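Local atomic coordinates of cytosol aminopeptidase (Staphylococcus aureus subsp. aureus, PDB entry 3KZW), a protein that probably catalyses the metal-dependent removal of N-terminal residues, leucine among them, from peptides, as a hexameric aminopeptidase of the M17 family. Residues A[230-235]-A[266-271]; A[261-266]-A[330-335]; A[38-43]-A[129-134]; A[81-86]-A[94-99]; A[290-295]-A[338-343]. All blocks are in the same frame, centred on the assembly; numbering follows the deposited sequence.

Contact 1. Residues A[230-235]-A[266-271]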
# COMPACT_ATOMS: atom_id res chain seq x y z
N THR A 230 -17.24 -20.81 -46.00
CA THR A 230 -16.05 -21.66 -45.98
C THR A 230 -16.38 -23.10 -45.61
O THR A 230 -17.53 -23.45 -45.37
CB THR A 230 -14.97 -21.12 -45.01
OG1 THR A 230 -15.45 -21.19 -43.66
CG2 THR A 230 -14.60 -19.67 -45.35
N LYS A 231 -15.34 -23.94 -45.58
CA LYS A 231 -15.44 -25.33 -45.17
C LYS A 231 -15.64 -25.46 -43.66
O LYS A 231 -16.01 -26.53 -43.16
CB LYS A 231 -14.18 -26.08 -45.60
CG LYS A 231 -14.35 -27.57 -45.83
CD LYS A 231 -13.02 -28.23 -46.18
CE LYS A 231 -13.21 -29.67 -46.66
NZ LYS A 231 -13.70 -30.58 -45.58
N VAL A 232 -15.41 -24.37 -42.94
CA VAL A 232 -15.47 -24.34 -41.47
C VAL A 232 -16.89 -24.12 -40.94
O VAL A 232 -17.54 -23.13 -41.29
CB VAL A 232 -14.52 -23.25 -40.90
CG1 VAL A 232 -14.61 -23.20 -39.39
CG2 VAL A 232 -13.09 -23.51 -41.33
N LYS A 233 -17.35 -25.04 -40.11
CA LYS A 233 -18.68 -24.96 -39.49
C LYS A 233 -18.60 -24.28 -38.13
O LYS A 233 -17.66 -24.51 -37.37
CB LYS A 233 -19.30 -26.36 -39.34
CG LYS A 233 -19.37 -27.18 -40.62
CD LYS A 233 -20.51 -26.72 -41.54
CE LYS A 233 -20.40 -27.37 -42.92
NZ LYS A 233 -19.28 -26.80 -43.73
N VAL A 234 -19.58 -23.43 -37.84
CA VAL A 234 -19.62 -22.71 -36.57
C VAL A 234 -20.98 -22.89 -35.89
O VAL A 234 -22.02 -22.65 -36.50
CB VAL A 234 -19.32 -21.20 -36.74
CG1 VAL A 234 -19.32 -20.48 -35.40
CG2 VAL A 234 -17.99 -20.98 -37.45
N ASP A 235 -20.95 -23.33 -34.63
CA ASP A 235 -22.15 -23.45 -33.80
C ASP A 235 -22.05 -22.52 -32.61
O ASP A 235 -21.04 -22.50 -31.90
CB ASP A 235 -22.35 -24.89 -33.33
CG ASP A 235 -23.62 -25.06 -32.50
OD1 ASP A 235 -24.73 -25.06 -33.09
OD2 ASP A 235 -23.51 -25.20 -31.26
N ILE A 266 -16.26 -24.53 -33.16
CA ILE A 266 -15.74 -24.41 -34.52
C ILE A 266 -15.18 -25.75 -34.97
O ILE A 266 -14.23 -26.26 -34.37
CB ILE A 266 -14.63 -23.33 -34.60
CG1 ILE A 266 -15.15 -21.98 -34.11
CG2 ILE A 266 -14.09 -23.21 -36.02
CD1 ILE A 266 -14.06 -20.98 -33.77
N THR A 267 -15.76 -26.33 -36.02
CA THR A 267 -15.27 -27.60 -36.55
C THR A 267 -14.67 -27.47 -37.95
O THR A 267 -15.24 -26.81 -38.81
CB THR A 267 -16.35 -28.71 -36.54
OG1 THR A 267 -17.51 -28.25 -37.24
CG2 THR A 267 -16.74 -29.08 -35.12
N TYR A 268 -13.52 -28.09 -38.14
CA TYR A 268 -12.88 -28.17 -39.45
C TYR A 268 -12.43 -29.60 -39.70
O TYR A 268 -11.58 -30.12 -38.98
CB TYR A 268 -11.70 -27.19 -39.53
CG TYR A 268 -10.75 -27.45 -40.69
CD1 TYR A 268 -11.11 -27.11 -41.99
CD2 TYR A 268 -9.50 -28.02 -40.48
CE1 TYR A 268 -10.25 -27.35 -43.06
CE2 TYR A 268 -8.63 -28.26 -41.54
CZ TYR A 268 -9.01 -27.92 -42.82
OH TYR A 268 -8.15 -28.15 -43.87
N ASN A 269 -13.01 -30.23 -40.72
CA ASN A 269 -12.67 -31.59 -41.09
C ASN A 269 -11.79 -31.64 -42.34
O ASN A 269 -12.29 -31.75 -43.46
CB ASN A 269 -13.93 -32.44 -41.25
CG ASN A 269 -14.70 -32.61 -39.95
OD1 ASN A 269 -14.21 -33.22 -39.00
ND2 ASN A 269 -15.91 -32.06 -39.90
N GLY A 270 -10.48 -31.53 -42.13
CA GLY A 270 -9.52 -31.42 -43.22
C GLY A 270 -9.08 -32.72 -43.87
O GLY A 270 -8.51 -32.70 -44.96
N LYS A 271 -9.34 -33.84 -43.21
CA LYS A 271 -9.00 -35.14 -43.81
C LYS A 271 -10.26 -35.99 -44.01
O LYS A 271 -10.29 -36.88 -44.86
CB LYS A 271 -7.86 -35.85 -43.06
CG LYS A 271 -7.98 -35.93 -41.55
CD LYS A 271 -6.84 -36.76 -40.98
CE LYS A 271 -6.84 -36.74 -39.46
NZ LYS A 271 -5.71 -37.54 -38.89
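Val-232 holds CG1 anti to its backbone N (chi1 178°), which turns that methyl onto CG2 of Ile-266, 3.4 Å away, and leaves CG2 beside its own N, 4.2 Å from CD1 of Tyr-268. Lys-231 has its chain extended as far as CE and then bent at the last torsion (chi4 -67°). The bend brings NZ down onto the carbonyl of Asn-269, with NZ to O at 2.8 Å and the donor tilted out of the carbonyl plane. Lysine suits this place because its long chain can span from the loop to the end of the opposite strand, and the same ammonium also makes a salt bridge to Asp-272. Further along, Lys-233 and Thr-267 form an antiparallel hydrogen-bonded pair: Lys-233 N to Thr-267 O and Thr-267 N to Lys-233 O both measure 3.0 Å. On the face of this pair, Thr-267 OG1 lies 3.3 Å from Lys-233 CB, while the rest of the lysine leads away, as its exposed position allows. The next pair, Val-234 with Ile-266, is non-hydrogen-bonded and puts two beta-branched side chains, a residue type that favours the extended backbone, on the other face. Before the strand, Thr-230 OG1 accepts from Val-232 N in an ST turn that follows helix 216-226. Strand 233-237 lies against 262-269 in the mixed sheet of the catalytic domain. Val-234 and Ile-266 pack on Ile-223 of helix 216-226, Val-232 and Tyr-268 on Ser-321 of helix 308-322, and strand 328-338 runs along the far side of 262-269; the Tyr-268 hydroxyl bonds Leu-325 O, just before that strand.

Contact 2. Residues A[261-266]-A[330-335]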
# COMPACT_ATOMS: atom_id res chain seq x y z
N PRO A 261 -22.85 -14.50 -21.57
CA PRO A 261 -21.83 -15.37 -22.16
C PRO A 261 -22.30 -16.18 -23.37
O PRO A 261 -23.50 -16.33 -23.60
CB PRO A 261 -21.46 -16.32 -21.01
CG PRO A 261 -22.61 -16.27 -20.09
CD PRO A 261 -23.11 -14.87 -20.16
N ARG A 262 -21.33 -16.67 -24.14
CA ARG A 262 -21.59 -17.52 -25.31
C ARG A 262 -20.56 -18.65 -25.34
O ARG A 262 -19.44 -18.49 -24.85
CB ARG A 262 -21.49 -16.71 -26.61
CG ARG A 262 -22.53 -15.61 -26.79
CD ARG A 262 -23.89 -16.18 -27.12
NE ARG A 262 -24.84 -15.13 -27.50
CZ ARG A 262 -25.60 -14.45 -26.64
NH1 ARG A 262 -25.54 -14.69 -25.34
NH2 ARG A 262 -26.43 -13.52 -27.09
N LEU A 263 -20.96 -19.79 -25.91
CA LEU A 263 -20.01 -20.85 -26.23
C LEU A 263 -19.99 -21.07 -27.74
O LEU A 263 -21.02 -21.34 -28.35
CB LEU A 263 -20.35 -22.16 -25.51
CG LEU A 263 -19.27 -23.24 -25.62
CD1 LEU A 263 -18.29 -23.16 -24.46
CD2 LEU A 263 -19.89 -24.62 -25.68
N VAL A 264 -18.80 -20.93 -28.32
CA VAL A 264 -18.63 -21.06 -29.77
C VAL A 264 -17.88 -22.35 -30.10
O VAL A 264 -16.77 -22.57 -29.61
CB VAL A 264 -17.89 -19.84 -30.37
CG1 VAL A 264 -17.82 -19.94 -31.89
CG2 VAL A 264 -18.57 -18.55 -29.96
N THR A 265 -18.51 -23.20 -30.90
CA THR A 265 -17.89 -24.44 -31.38
C THR A 265 -17.53 -24.28 -32.85
O THR A 265 -18.37 -23.94 -33.68
CB THR A 265 -18.82 -25.66 -31.18
OG1 THR A 265 -19.34 -25.66 -29.85
CG2 THR A 265 -18.06 -26.96 -31.40
N ILE A 266 -16.26 -24.53 -33.16
CA ILE A 266 -15.74 -24.41 -34.52
C ILE A 266 -15.18 -25.75 -34.97
O ILE A 266 -14.23 -26.26 -34.37
CB ILE A 266 -14.63 -23.33 -34.60
CG1 ILE A 266 -15.15 -21.98 -34.11
CG2 ILE A 266 -14.09 -23.21 -36.02
CD1 ILE A 266 -14.06 -20.98 -33.77
N VAL A 330 -11.42 -29.40 -33.72
CA VAL A 330 -12.58 -28.85 -33.04
C VAL A 330 -12.13 -27.72 -32.11
O VAL A 330 -11.27 -27.92 -31.25
CB VAL A 330 -13.41 -29.94 -32.29
CG1 VAL A 330 -12.59 -30.66 -31.22
CG2 VAL A 330 -14.67 -29.33 -31.69
N GLY A 331 -12.68 -26.53 -32.32
CA GLY A 331 -12.34 -25.37 -31.52
C GLY A 331 -13.47 -25.00 -30.60
O GLY A 331 -14.62 -24.88 -31.03
N VAL A 332 -13.16 -24.83 -29.31
CA VAL A 332 -14.16 -24.45 -28.31
C VAL A 332 -13.75 -23.13 -27.67
O VAL A 332 -12.66 -23.01 -27.12
CB VAL A 332 -14.35 -25.54 -27.23
CG1 VAL A 332 -15.46 -25.15 -26.26
CG2 VAL A 332 -14.64 -26.90 -27.86
N LEU A 333 -14.65 -22.14 -27.75
CA LEU A 333 -14.40 -20.82 -27.18
C LEU A 333 -15.41 -20.51 -26.09
O LEU A 333 -16.62 -20.52 -26.33
CB LEU A 333 -14.44 -19.75 -28.28
CG LEU A 333 -13.67 -20.00 -29.58
CD1 LEU A 333 -13.93 -18.88 -30.55
CD2 LEU A 333 -12.18 -20.17 -29.34
N ALA A 334 -14.90 -20.24 -24.89
CA ALA A 334 -15.73 -19.83 -23.77
C ALA A 334 -15.69 -18.32 -23.65
O ALA A 334 -14.70 -17.75 -23.20
CB ALA A 334 -15.26 -20.48 -22.48
N CYS A 335 -16.78 -17.67 -24.07
CA CYS A 335 -16.84 -16.21 -24.13
C CYS A 335 -17.74 -15.64 -23.05
O CYS A 335 -18.88 -16.08 -22.89
CB CYS A 335 -17.33 -15.75 -25.50
SG CYS A 335 -16.42 -16.48 -26.88
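Ile-266 and Gly-331 exchange two backbone hydrogen bonds, Gly-331 N to Ile-266 O at 2.6 Å and Ile-266 N to Gly-331 O at 2.7 Å. Two more such pairs follow: Val-264 with Leu-333, where Leu-333 N reaches Val-264 O over 2.9 Å, and Arg-262 with Cys-335, where Arg-262 N meets Cys-335 O at 2.8 Å. Arg-262 also curls back so that NH1 donates to Pro-261 O, at 3.1 Å, from well above the carbonyl plane. Outward from this, CB of Val-264 sits 4.0 Å from CB of Leu-333. Leu-333 points CD1 at CD1 of Ile-266 (3.8 Å), two residues further along the partner strand; Gly-331, opposite Ile-266, has no side chain to meet it. These side chains meet helices 216-226 and 308-322. On the other face Leu-263 reaches diagonally, its CG anti to the backbone N (chi1 -170°), to set CD1 against CG1 of Val-332 at 3.9 Å, both residues touching Tyr-378 of helix 368-380. The chemistry is that of an interior strand pair in an alpha/beta sheet: the polar backbone is paired within the sheet, and mostly apolar groups on both faces pack on helices, with Thr-265 adding a weak hydrogen bond to Tyr-378 OH.

Contact 3. Residues A[38-43]-A[129-134]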
# COMPACT_ATOMS: atom_id res chain seq x y z
N ASN A 38 11.07 2.75 -61.19
CA ASN A 38 12.43 3.25 -60.95
C ASN A 38 12.92 3.04 -59.51
O ASN A 38 13.74 3.81 -59.01
CB ASN A 38 12.55 4.72 -61.38
CG ASN A 38 11.65 5.65 -60.56
OD1 ASN A 38 10.66 5.23 -59.97
ND2 ASN A 38 12.01 6.93 -60.54
N THR A 39 12.41 1.98 -58.88
CA THR A 39 12.79 1.63 -57.51
C THR A 39 13.30 0.19 -57.46
O THR A 39 12.72 -0.71 -58.09
CB THR A 39 11.62 1.84 -56.52
OG1 THR A 39 10.98 3.09 -56.78
CG2 THR A 39 12.10 1.82 -55.08
N LEU A 40 14.37 -0.04 -56.71
CA LEU A 40 15.08 -1.31 -56.70
C LEU A 40 15.43 -1.75 -55.28
O LEU A 40 15.96 -0.96 -54.50
CB LEU A 40 16.36 -1.16 -57.52
CG LEU A 40 17.20 -2.40 -57.84
CD1 LEU A 40 16.52 -3.23 -58.90
CD2 LEU A 40 18.58 -1.98 -58.31
N ILE A 41 15.14 -3.01 -54.96
CA ILE A 41 15.44 -3.57 -53.63
C ILE A 41 16.46 -4.71 -53.71
O ILE A 41 16.25 -5.70 -54.42
CB ILE A 41 14.17 -4.06 -52.89
CG1 ILE A 41 13.12 -2.94 -52.79
CG2 ILE A 41 14.52 -4.60 -51.50
CD1 ILE A 41 11.73 -3.43 -52.45
N ILE A 42 17.56 -4.56 -52.96
CA ILE A 42 18.61 -5.58 -52.89
C ILE A 42 18.99 -5.85 -51.44
O ILE A 42 19.11 -4.92 -50.64
CB ILE A 42 19.88 -5.14 -53.67
CG1 ILE A 42 19.53 -4.77 -55.12
CG2 ILE A 42 20.94 -6.25 -53.64
CD1 ILE A 42 20.68 -4.17 -55.91
N GLY A 43 19.18 -7.12 -51.10
CA GLY A 43 19.69 -7.51 -49.79
C GLY A 43 21.21 -7.53 -49.79
O GLY A 43 21.82 -8.03 -50.73
N ASP A 129 5.33 0.81 -56.64
CA ASP A 129 5.95 -0.04 -57.66
C ASP A 129 7.45 -0.13 -57.45
O ASP A 129 8.15 0.89 -57.43
CB ASP A 129 5.64 0.51 -59.06
CG ASP A 129 4.16 0.43 -59.41
OD1 ASP A 129 3.67 -0.68 -59.69
OD2 ASP A 129 3.50 1.49 -59.41
N THR A 130 7.96 -1.35 -57.31
CA THR A 130 9.39 -1.58 -57.10
C THR A 130 9.84 -2.96 -57.60
O THR A 130 9.06 -3.91 -57.64
CB THR A 130 9.79 -1.40 -55.61
OG1 THR A 130 11.18 -1.71 -55.45
CG2 THR A 130 8.96 -2.30 -54.70
N TYR A 131 11.11 -3.04 -57.98
CA TYR A 131 11.75 -4.32 -58.27
C TYR A 131 12.34 -4.92 -57.00
O TYR A 131 12.80 -4.19 -56.11
CB TYR A 131 12.86 -4.16 -59.32
CG TYR A 131 12.39 -3.77 -60.70
CD1 TYR A 131 11.56 -4.60 -61.45
CD2 TYR A 131 12.79 -2.56 -61.28
CE1 TYR A 131 11.13 -4.24 -62.72
CE2 TYR A 131 12.37 -2.19 -62.55
CZ TYR A 131 11.54 -3.04 -63.26
OH TYR A 131 11.11 -2.67 -64.52
N LEU A 132 12.33 -6.25 -56.92
CA LEU A 132 12.92 -6.97 -55.80
C LEU A 132 13.82 -8.09 -56.34
O LEU A 132 13.35 -9.05 -56.95
CB LEU A 132 11.83 -7.51 -54.87
CG LEU A 132 12.18 -8.35 -53.62
CD1 LEU A 132 13.34 -7.77 -52.85
CD2 LEU A 132 10.96 -8.46 -52.72
N LEU A 133 15.12 -7.94 -56.11
CA LEU A 133 16.11 -8.92 -56.54
C LEU A 133 16.20 -10.07 -55.53
O LEU A 133 17.03 -10.04 -54.61
CB LEU A 133 17.47 -8.26 -56.77
CG LEU A 133 17.80 -7.70 -58.17
CD1 LEU A 133 16.70 -6.82 -58.74
CD2 LEU A 133 19.12 -6.95 -58.14
N MET A 134 15.34 -11.06 -55.72
CA MET A 134 15.17 -12.16 -54.77
C MET A 134 16.44 -13.02 -54.58
O MET A 134 16.66 -13.56 -53.50
CB MET A 134 13.97 -13.03 -55.18
CG MET A 134 13.49 -14.02 -54.11
SD MET A 134 13.09 -13.27 -52.51
CE MET A 134 11.54 -12.45 -52.88
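CB of Ile-41 stands 3.5 Å from the carbonyl oxygen of Tyr-131, and the branch that stands anti to the backbone N, CG2, meets CD1 of Leu-132 at 3.6 Å. CG1, anti to the carbonyl carbon (chi1 -56°), passes Thr-130 OG1, and CD1 at the tip rests 3.7 Å from Thr-130 CG2, crossing that side chain at about a right angle. Because isoleucine branches at CB, its two arms can touch two neighbours on the partner strand, and Leu-118 and Ile-122 of helix 108-124 cover it. The strands run parallel at the centre of the mixed sheet of the N-terminal domain, whose fold in this family resembles that of macro domains; 91-101 flanks 39-45, and 175-180 flanks 129-133. Three backbone bonds join the pair: Tyr-131 N to Thr-39 O at 2.8 Å, Ile-41 N to Tyr-131 O at 2.9 Å and Leu-133 N to Ile-41 O at 3.0 Å. Tyr-131 O accepts a second hydrogen bond, from Thr-130 OG1, which comes from the opposite face of the carbonyl plane to Ile-41 N, so threonine satisfies its buried hydroxyl locally. On the sheet's other face Leu-40 CD1 packs on Leu-133 CD1 at 3.6 Å, while Leu-133 CD2 lies alongside CG1 of Ile-42. The phenol ring of Tyr-131 meets Phe-56 on that same face.

Contact 4. Residues A[81-86]-A[94-99]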
# COMPACT_ATOMS: atom_id res chain seq x y z
N ILE A 81 18.12 -0.49 -42.91
CA ILE A 81 17.73 0.03 -44.21
C ILE A 81 18.69 1.13 -44.67
O ILE A 81 18.94 2.09 -43.93
CB ILE A 81 16.26 0.54 -44.22
CG1 ILE A 81 15.29 -0.54 -43.71
CG2 ILE A 81 15.85 1.04 -45.60
CD1 ILE A 81 15.19 -1.80 -44.58
N TYR A 82 19.23 0.97 -45.87
CA TYR A 82 20.03 2.00 -46.53
C TYR A 82 19.39 2.36 -47.86
O TYR A 82 18.94 1.47 -48.58
CB TYR A 82 21.45 1.51 -46.80
CG TYR A 82 22.25 1.10 -45.59
CD1 TYR A 82 22.14 -0.18 -45.05
CD2 TYR A 82 23.15 1.99 -45.00
CE1 TYR A 82 22.89 -0.56 -43.94
CE2 TYR A 82 23.91 1.62 -43.89
CZ TYR A 82 23.77 0.34 -43.36
OH TYR A 82 24.52 -0.03 -42.27
N THR A 83 19.34 3.65 -48.18
CA THR A 83 18.88 4.08 -49.50
C THR A 83 19.91 4.96 -50.18
O THR A 83 20.66 5.68 -49.52
CB THR A 83 17.52 4.80 -49.46
OG1 THR A 83 17.59 5.93 -48.59
CG2 THR A 83 16.42 3.85 -48.99
N THR A 84 19.96 4.88 -51.51
CA THR A 84 20.87 5.70 -52.32
C THR A 84 20.40 5.83 -53.76
O THR A 84 19.64 4.99 -54.26
CB THR A 84 22.32 5.15 -52.29
OG1 THR A 84 23.18 5.99 -53.06
CG2 THR A 84 22.40 3.72 -52.83
N ALA A 85 20.85 6.88 -54.43
CA ALA A 85 20.69 7.00 -55.87
C ALA A 85 21.62 5.99 -56.53
O ALA A 85 22.79 5.88 -56.15
CB ALA A 85 21.02 8.41 -56.33
N PHE A 86 21.09 5.25 -57.49
CA PHE A 86 21.84 4.16 -58.11
C PHE A 86 21.70 4.20 -59.63
O PHE A 86 20.60 4.05 -60.16
CB PHE A 86 21.37 2.82 -57.56
CG PHE A 86 22.27 1.66 -57.89
CD1 PHE A 86 23.57 1.60 -57.39
CD2 PHE A 86 21.81 0.61 -58.69
CE1 PHE A 86 24.40 0.52 -57.70
CE2 PHE A 86 22.63 -0.47 -58.99
CZ PHE A 86 23.93 -0.51 -58.50
N ARG A 94 16.10 4.49 -57.53
CA ARG A 94 16.10 4.56 -56.08
C ARG A 94 16.43 3.17 -55.55
O ARG A 94 15.63 2.25 -55.67
CB ARG A 94 14.74 5.03 -55.56
CG ARG A 94 14.69 5.26 -54.06
CD ARG A 94 13.28 5.55 -53.58
NE ARG A 94 13.24 5.79 -52.14
CZ ARG A 94 12.14 6.08 -51.45
NH1 ARG A 94 10.96 6.18 -52.06
NH2 ARG A 94 12.22 6.28 -50.14
N LEU A 95 17.63 3.02 -54.99
CA LEU A 95 18.06 1.75 -54.44
C LEU A 95 17.71 1.64 -52.96
O LEU A 95 18.05 2.53 -52.18
CB LEU A 95 19.56 1.54 -54.66
CG LEU A 95 20.22 0.26 -54.13
CD1 LEU A 95 19.56 -0.98 -54.72
CD2 LEU A 95 21.71 0.26 -54.42
N ILE A 96 17.04 0.55 -52.60
CA ILE A 96 16.71 0.26 -51.21
C ILE A 96 17.46 -0.99 -50.76
O ILE A 96 17.29 -2.08 -51.32
CB ILE A 96 15.19 0.11 -50.98
CG1 ILE A 96 14.48 1.42 -51.33
CG2 ILE A 96 14.89 -0.29 -49.53
CD1 ILE A 96 12.98 1.30 -51.50
N THR A 97 18.29 -0.82 -49.73
CA THR A 97 19.15 -1.87 -49.22
C THR A 97 18.72 -2.29 -47.82
O THR A 97 18.46 -1.44 -46.97
CB THR A 97 20.62 -1.39 -49.24
OG1 THR A 97 21.20 -1.68 -50.52
CG2 THR A 97 21.46 -2.05 -48.15
N VAL A 98 18.63 -3.60 -47.60
CA VAL A 98 18.43 -4.15 -46.26
C VAL A 98 19.57 -5.12 -45.93
O VAL A 98 19.89 -6.01 -46.72
CB VAL A 98 17.03 -4.81 -46.09
CG1 VAL A 98 16.79 -5.92 -47.10
CG2 VAL A 98 16.83 -5.31 -44.66
N GLY A 99 20.20 -4.92 -44.78
CA GLY A 99 21.32 -5.75 -44.35
C GLY A 99 20.92 -7.17 -44.00
O GLY A 99 19.84 -7.40 -43.45
O HOH W 1 15.11 6.84 -50.46
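Tyr-82 and Thr-97 bind each other twice through the backbone, Thr-97 N giving to Tyr-82 O at 2.6 Å and Tyr-82 N to Thr-97 O at 2.8 Å. Thr-84 and Leu-95 repeat the exchange, with Leu-95 N 2.9 Å from Thr-84 O. Among side chains, Thr-84 OG1 donates to Ala-85 O from above the carbonyl plane and accepts from Ala-85 N of the second subunit; the same bond returned from that subunit makes threonine's hydroxyl a two-way link at this edge strand. Arg-94, stretched out along its whole chain, gives NE to a water at 2.7 Å, which touches Thr-83 OG1 only weakly (3.2 Å), while NH2 forms a salt bridge with Glu-125. Apolar packing is found on both faces. On one, Leu-95 CD2 lies over a face of the Phe-86 ring, 4.0 Å from its centroid, a CH-pi contact; on the other, Ile-81 CD1 sits 3.8 Å from CB of Val-98. Strand 81-88 of this hairpin forms one edge of the N-terminal domain's sheet within the chain, and 91-101 joins it to 39-45. The chemistry is divided: apolar groups pack on helices 62-70 and 108-124, whereas threonine and arginine make polar links to water, acid and another subunit.

Contact 5. Residues A[290-295]-A[338-343]. With PO4 (phosphate ion), chain T.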
# COMPACT_ATOMS: atom_id res chain seq x y z
N GLY A 290 -12.35 -8.08 -13.09
CA GLY A 290 -11.95 -8.82 -11.91
C GLY A 290 -13.14 -9.25 -11.08
O GLY A 290 -13.00 -10.07 -10.17
N GLY A 291 -14.31 -8.72 -11.41
CA GLY A 291 -15.52 -8.96 -10.63
C GLY A 291 -15.42 -8.26 -9.29
O GLY A 291 -14.77 -7.22 -9.18
N TYR A 292 -16.05 -8.83 -8.27
CA TYR A 292 -15.99 -8.25 -6.92
C TYR A 292 -14.58 -8.25 -6.34
O TYR A 292 -14.27 -7.44 -5.47
CB TYR A 292 -16.99 -8.93 -5.98
CG TYR A 292 -18.36 -8.29 -6.01
CD1 TYR A 292 -18.63 -7.14 -5.26
CD2 TYR A 292 -19.39 -8.81 -6.80
CE1 TYR A 292 -19.89 -6.54 -5.29
CE2 TYR A 292 -20.65 -8.22 -6.83
CZ TYR A 292 -20.89 -7.08 -6.07
OH TYR A 292 -22.13 -6.49 -6.10
N SER A 293 -13.73 -9.16 -6.83
CA SER A 293 -12.30 -9.08 -6.58
C SER A 293 -11.69 -8.11 -7.60
O SER A 293 -10.89 -8.49 -8.47
CB SER A 293 -11.66 -10.46 -6.67
OG SER A 293 -12.32 -11.39 -5.83
N ILE A 294 -12.07 -6.84 -7.46
CA ILE A 294 -11.81 -5.79 -8.45
C ILE A 294 -10.32 -5.51 -8.65
O ILE A 294 -9.53 -5.55 -7.70
CB ILE A 294 -12.61 -4.50 -8.09
CG1 ILE A 294 -12.61 -3.50 -9.26
CG2 ILE A 294 -12.11 -3.87 -6.78
CD1 ILE A 294 -13.68 -2.44 -9.18
N LYS A 295 -9.95 -5.23 -9.90
CA LYS A 295 -8.58 -4.85 -10.26
C LYS A 295 -8.29 -3.40 -9.87
O LYS A 295 -9.21 -2.60 -9.69
CB LYS A 295 -8.37 -5.03 -11.76
CG LYS A 295 -8.26 -6.46 -12.22
CD LYS A 295 -8.52 -6.55 -13.71
CE LYS A 295 -7.69 -7.65 -14.36
NZ LYS A 295 -8.12 -9.02 -13.99
N ASN A 338 -16.51 -10.36 -17.53
CA ASN A 338 -16.43 -10.39 -16.07
C ASN A 338 -16.72 -9.03 -15.44
O ASN A 338 -15.83 -8.19 -15.34
CB ASN A 338 -15.04 -10.90 -15.63
CG ASN A 338 -15.00 -11.34 -14.17
OD1 ASN A 338 -16.03 -11.43 -13.50
ND2 ASN A 338 -13.80 -11.61 -13.68
N MET A 339 -17.97 -8.84 -15.01
CA MET A 339 -18.46 -7.53 -14.55
C MET A 339 -19.07 -7.58 -13.14
O MET A 339 -19.35 -8.66 -12.61
CB MET A 339 -19.49 -6.98 -15.53
CG MET A 339 -18.97 -6.70 -16.94
SD MET A 339 -18.29 -5.05 -17.16
CE MET A 339 -16.59 -5.32 -16.71
N ILE A 340 -19.27 -6.40 -12.55
CA ILE A 340 -19.89 -6.27 -11.23
C ILE A 340 -21.33 -5.77 -11.37
O ILE A 340 -21.58 -4.78 -12.06
CB ILE A 340 -19.11 -5.27 -10.33
CG1 ILE A 340 -17.66 -5.70 -10.15
CG2 ILE A 340 -19.80 -5.11 -8.97
CD1 ILE A 340 -16.77 -4.63 -9.56
N ASN A 341 -22.26 -6.47 -10.72
CA ASN A 341 -23.64 -5.99 -10.60
C ASN A 341 -24.35 -6.60 -9.38
O ASN A 341 -23.71 -7.26 -8.56
CB ASN A 341 -24.43 -6.19 -11.90
CG ASN A 341 -25.01 -7.60 -12.04
OD1 ASN A 341 -24.49 -8.57 -11.49
ND2 ASN A 341 -26.09 -7.71 -12.80
N GLU A 342 -25.66 -6.37 -9.29
CA GLU A 342 -26.47 -6.83 -8.15
C GLU A 342 -26.46 -8.34 -7.92
O GLU A 342 -26.77 -8.80 -6.81
CB GLU A 342 -27.92 -6.34 -8.30
CG GLU A 342 -28.68 -6.93 -9.48
CD GLU A 342 -30.12 -6.44 -9.57
OE1 GLU A 342 -30.95 -7.17 -10.15
OE2 GLU A 342 -30.43 -5.35 -9.05
N ALA A 343 -26.09 -9.11 -8.94
CA ALA A 343 -26.18 -10.57 -8.86
C ALA A 343 -24.96 -11.30 -9.44
O ALA A 343 -25.04 -12.50 -9.73
CB ALA A 343 -27.47 -11.06 -9.52
P PO4 T . -27.43 -3.60 -12.08
O1 PO4 T . -26.47 -3.80 -13.21
O2 PO4 T . -28.84 -3.85 -12.55
O3 PO4 T . -27.09 -4.55 -10.96
O4 PO4 T . -27.30 -2.19 -11.56
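A type II' beta turn, Gly-290 to Ser-293, follows strand 287-288 and packs its backbone and Tyr-292 against Ile-340 in the loop that leaves strand 328-338. Gly-291 has the positive phi (70°) required at the turn's second position, which glycine adopts readily. Its carbonyl oxygen lies 3.3 Å from CD1 of Ile-340. The same isoleucine holds CG2 over one face of the Tyr-292 ring, 3.9 Å from the centroid and 20° off the normal, as a CH-pi contact, and crosses Ile-294 at about a right angle with its CD1 3.8 Å from CD1 of that residue. An isoleucine branches close to the backbone and so can serve the turn and the ring at once. Tyr-292 OH donates to Asn-341 O at 3.0 Å, from above the carbonyl plane, and accepts from Ile-340 N of the third subunit. In the fold, both loops lie past the ends of neighbouring sheet strands in the catalytic domain, beside the NTDAEGRL signature of M17 peptidases: Asn-338 ND2 binds Asp-288 OD1 and Thr-364 O and lies 3.6 Å from Gly-290 C. Both loops also face other subunits: Ile-294 meets Ile-294 of the third and of the fourth subunit, and Ile-340 meets Ile-340 of the fourth. Beyond Tyr-292's bond, Asn-341 OD1 accepts from Ala-343 N in an Asx turn. Glu-342 N donates to O3 of a phosphate ion, probably from the crystallisation liquor, at 2.9 Å, and the Glu-342 N atoms of the third and fourth subunits bind the same ion.

In the fold
From the N terminus, contact 3 closes the first long loop by joining strand 39-45 to 129-133, and contact 4, a hairpin, is nested inside it; strands 39-45 and 91-101 are neighbours, so the two form one patch of the N-terminal sheet. The chain then enters the catalytic domain, whose contacts lie 40 Å or more from these, centre to centre. Contact 1 brings 230-235 back to strand 262-269, and contact 2 uses the same strand and shares Ile-266, so the two cross and place three strands side by side. Contact 5 crosses contact 2, its second segment following soon after 330-335, and ties the loops after strands 287-288 and 328-338 at an interface with two further subunits.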